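Local coordinates for protein putative thiosugar synthase (Amycolatopsis orientalis, PDB 4N6F) that is a putative thiosugar synthase with a TIM-barrel fold like that of the thiazole synthase ThiG, and binds a sugar phosphate in its pocket, at residues A[181-184]-A[185-189]. Numbering follows the deposited sequence.
Sequences RELI and EQIGI. With CA (calcium ion), chain E.
Leu183 and Ile187 meet where helix 177-186 of the TIM barrel ends and the chain turns toward strand 191-194, closing one beta-alpha-beta unit. Their aliphatic chains pass at a slant, CD2 of Leu183 lying 3.8 Å from CG1 of Ile187. Both are buried: Leu183 also rests on Val191 of the following strand and Ile187 packs against helix 147-156, so branched apolar residues suit this inner side. With its CG1 beside the backbone N (chi1 -64°), Ile187 brings that methylene up to the last helical turn, 3.1 Å from Leu183 O. The same carbonyl takes two weak hydrogen bonds, from the N atoms of Gln186 and Ile187, as Ile187 leaves the helical conformation; Gln186 N also bonds to Glu182 O at 3.1 Å.

On the solvent side the backbone is still regularly helical, Glu185 N bonding to Arg181 O at 3.0 Å (N-H...O 161°), but the side chains are loosely matched. They run alongside each other in the same direction, yet Arg181 NE stays 5.5 Å from Glu185 OE2, so only a weak, longer-range attraction is likely between these two solvent-exposed chains. OE2 instead approaches the arginine's methylenes, 3.9 Å from CG of Arg181. Past the helix, Gly188 bonds through its N to Glu154, while its carbonyl O binds a calcium ion at 2.7 Å, two waters also being bound to the metal.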
loop_
_atom_site.group_PDB
_atom_site.type_symbol
_atom_site.label_atom_id
_atom_site.label_comp_id
_atom_site.label_asym_id
_atom_site.label_seq_id
_atom_site.Cartn_x
_atom_site.Cartn_y
_atom_site.Cartn_z
ATOM N N ARG A 181 -6.853 -6.113 -14.018
ATOM C CA ARG A 181 -7.145 -4.736 -14.442
ATOM C C ARG A 181 -8.055 -4.709 -15.674
ATOM O O ARG A 181 -9.057 -4.002 -15.693
ATOM C CB ARG A 181 -5.859 -3.969 -14.746
ATOM C CG ARG A 181 -6.057 -2.478 -15.021
ATOM C CD ARG A 181 -4.776 -1.827 -15.546
ATOM N NE ARG A 181 -3.632 -2.013 -14.637
ATOM C CZ ARG A 181 -2.509 -2.691 -14.912
ATOM N NH1 ARG A 181 -1.562 -2.784 -13.985
ATOM N NH2 ARG A 181 -2.308 -3.265 -16.099
ATOM N N GLU A 182 -7.694 -5.486 -16.692
ATOM C CA GLU A 182 -8.508 -5.621 -17.898
ATOM C C GLU A 182 -9.915 -6.106 -17.587
ATOM O O GLU A 182 -10.891 -5.619 -18.155
ATOM C CB GLU A 182 -7.864 -6.593 -18.894
ATOM C CG GLU A 182 -8.778 -6.953 -20.064
ATOM C CD GLU A 182 -8.129 -7.887 -21.069
ATOM O OE1 GLU A 182 -7.496 -7.394 -22.027
ATOM O OE2 GLU A 182 -8.272 -9.117 -20.899
ATOM N N LEU A 183 -10.007 -7.091 -16.702
ATOM C CA LEU A 183 -11.300 -7.652 -16.328
ATOM C C LEU A 183 -12.158 -6.583 -15.655
ATOM O O LEU A 183 -13.342 -6.436 -15.972
ATOM C CB LEU A 183 -11.097 -8.867 -15.427
ATOM C CG LEU A 183 -12.334 -9.622 -14.950
ATOM C CD1 LEU A 183 -11.973 -11.040 -14.530
ATOM C CD2 LEU A 183 -13.010 -8.901 -13.795
ATOM N N ILE A 184 -11.557 -5.818 -14.744
ATOM C CA ILE A 184 -12.269 -4.730 -14.072
ATOM C C ILE A 184 -12.759 -3.662 -15.062
ATOM O O ILE A 184 -13.886 -3.158 -14.940
ATOM C CB ILE A 184 -11.406 -4.093 -12.966
ATOM C CG1 ILE A 184 -11.231 -5.084 -11.822
ATOM C CG2 ILE A 184 -12.062 -2.826 -12.419
ATOM C CD1 ILE A 184 -10.137 -4.714 -10.841
ATOM N N GLU A 185 -11.923 -3.326 -16.044
ATOM C CA GLU A 185 -12.326 -2.379 -17.105
ATOM C C GLU A 185 -13.539 -2.864 -17.891
ATOM O O GLU A 185 -14.382 -2.069 -18.267
ATOM C CB GLU A 185 -11.182 -2.131 -18.097
ATOM C CG GLU A 185 -9.994 -1.383 -17.507
ATOM C CD GLU A 185 -8.823 -1.249 -18.482
ATOM O OE1 GLU A 185 -8.940 -1.689 -19.647
ATOM O OE2 GLU A 185 -7.778 -0.704 -18.079
ATOM N N GLN A 186 -13.621 -4.164 -18.135
ATOM C CA GLN A 186 -14.664 -4.730 -19.005
ATOM C C GLN A 186 -15.972 -5.059 -18.296
ATOM O O GLN A 186 -17.010 -5.225 -18.939
ATOM C CB GLN A 186 -14.132 -6.001 -19.686
ATOM C CG GLN A 186 -13.103 -5.723 -20.770
ATOM C CD GLN A 186 -13.632 -4.818 -21.869
ATOM O OE1 GLN A 186 -12.958 -3.884 -22.281
ATOM N NE2 GLN A 186 -14.845 -5.079 -22.337
ATOM N N ILE A 187 -15.924 -5.154 -16.973
ATOM C CA ILE A 187 -17.045 -5.660 -16.178
ATOM C C ILE A 187 -17.725 -4.508 -15.444
ATOM O O ILE A 187 -17.072 -3.623 -14.940
ATOM C CB ILE A 187 -16.533 -6.751 -15.202
ATOM C CG1 ILE A 187 -15.991 -7.948 -15.994
ATOM C CG2 ILE A 187 -17.610 -7.217 -14.245
ATOM C CD1 ILE A 187 -16.965 -8.577 -16.971
ATOM N N GLY A 188 -19.052 -4.519 -15.419
ATOM C CA GLY A 188 -19.825 -3.444 -14.814
ATOM C C GLY A 188 -20.155 -3.638 -13.346
ATOM O O GLY A 188 -20.707 -2.743 -12.716
ATOM N N ILE A 189 -19.835 -4.792 -12.781
ATOM C CA ILE A 189 -20.106 -5.002 -11.358
ATOM C C ILE A 189 -18.810 -4.870 -10.568
ATOM O O ILE A 189 -17.730 -5.104 -11.107
ATOM C CB ILE A 189 -20.811 -6.339 -11.082
ATOM C CG1 ILE A 189 -20.071 -7.506 -11.709
ATOM C CG2 ILE A 189 -22.238 -6.285 -11.620
ATOM C CD1 ILE A 189 -20.580 -8.850 -11.238
HETATM CA CA CA E . -23.367 -2.517 -13.015
HETATM O O HOH W 1 -25.583 -2.422 -13.416
HETATM O O HOH W 2 -23.762 -4.531 -14.559
#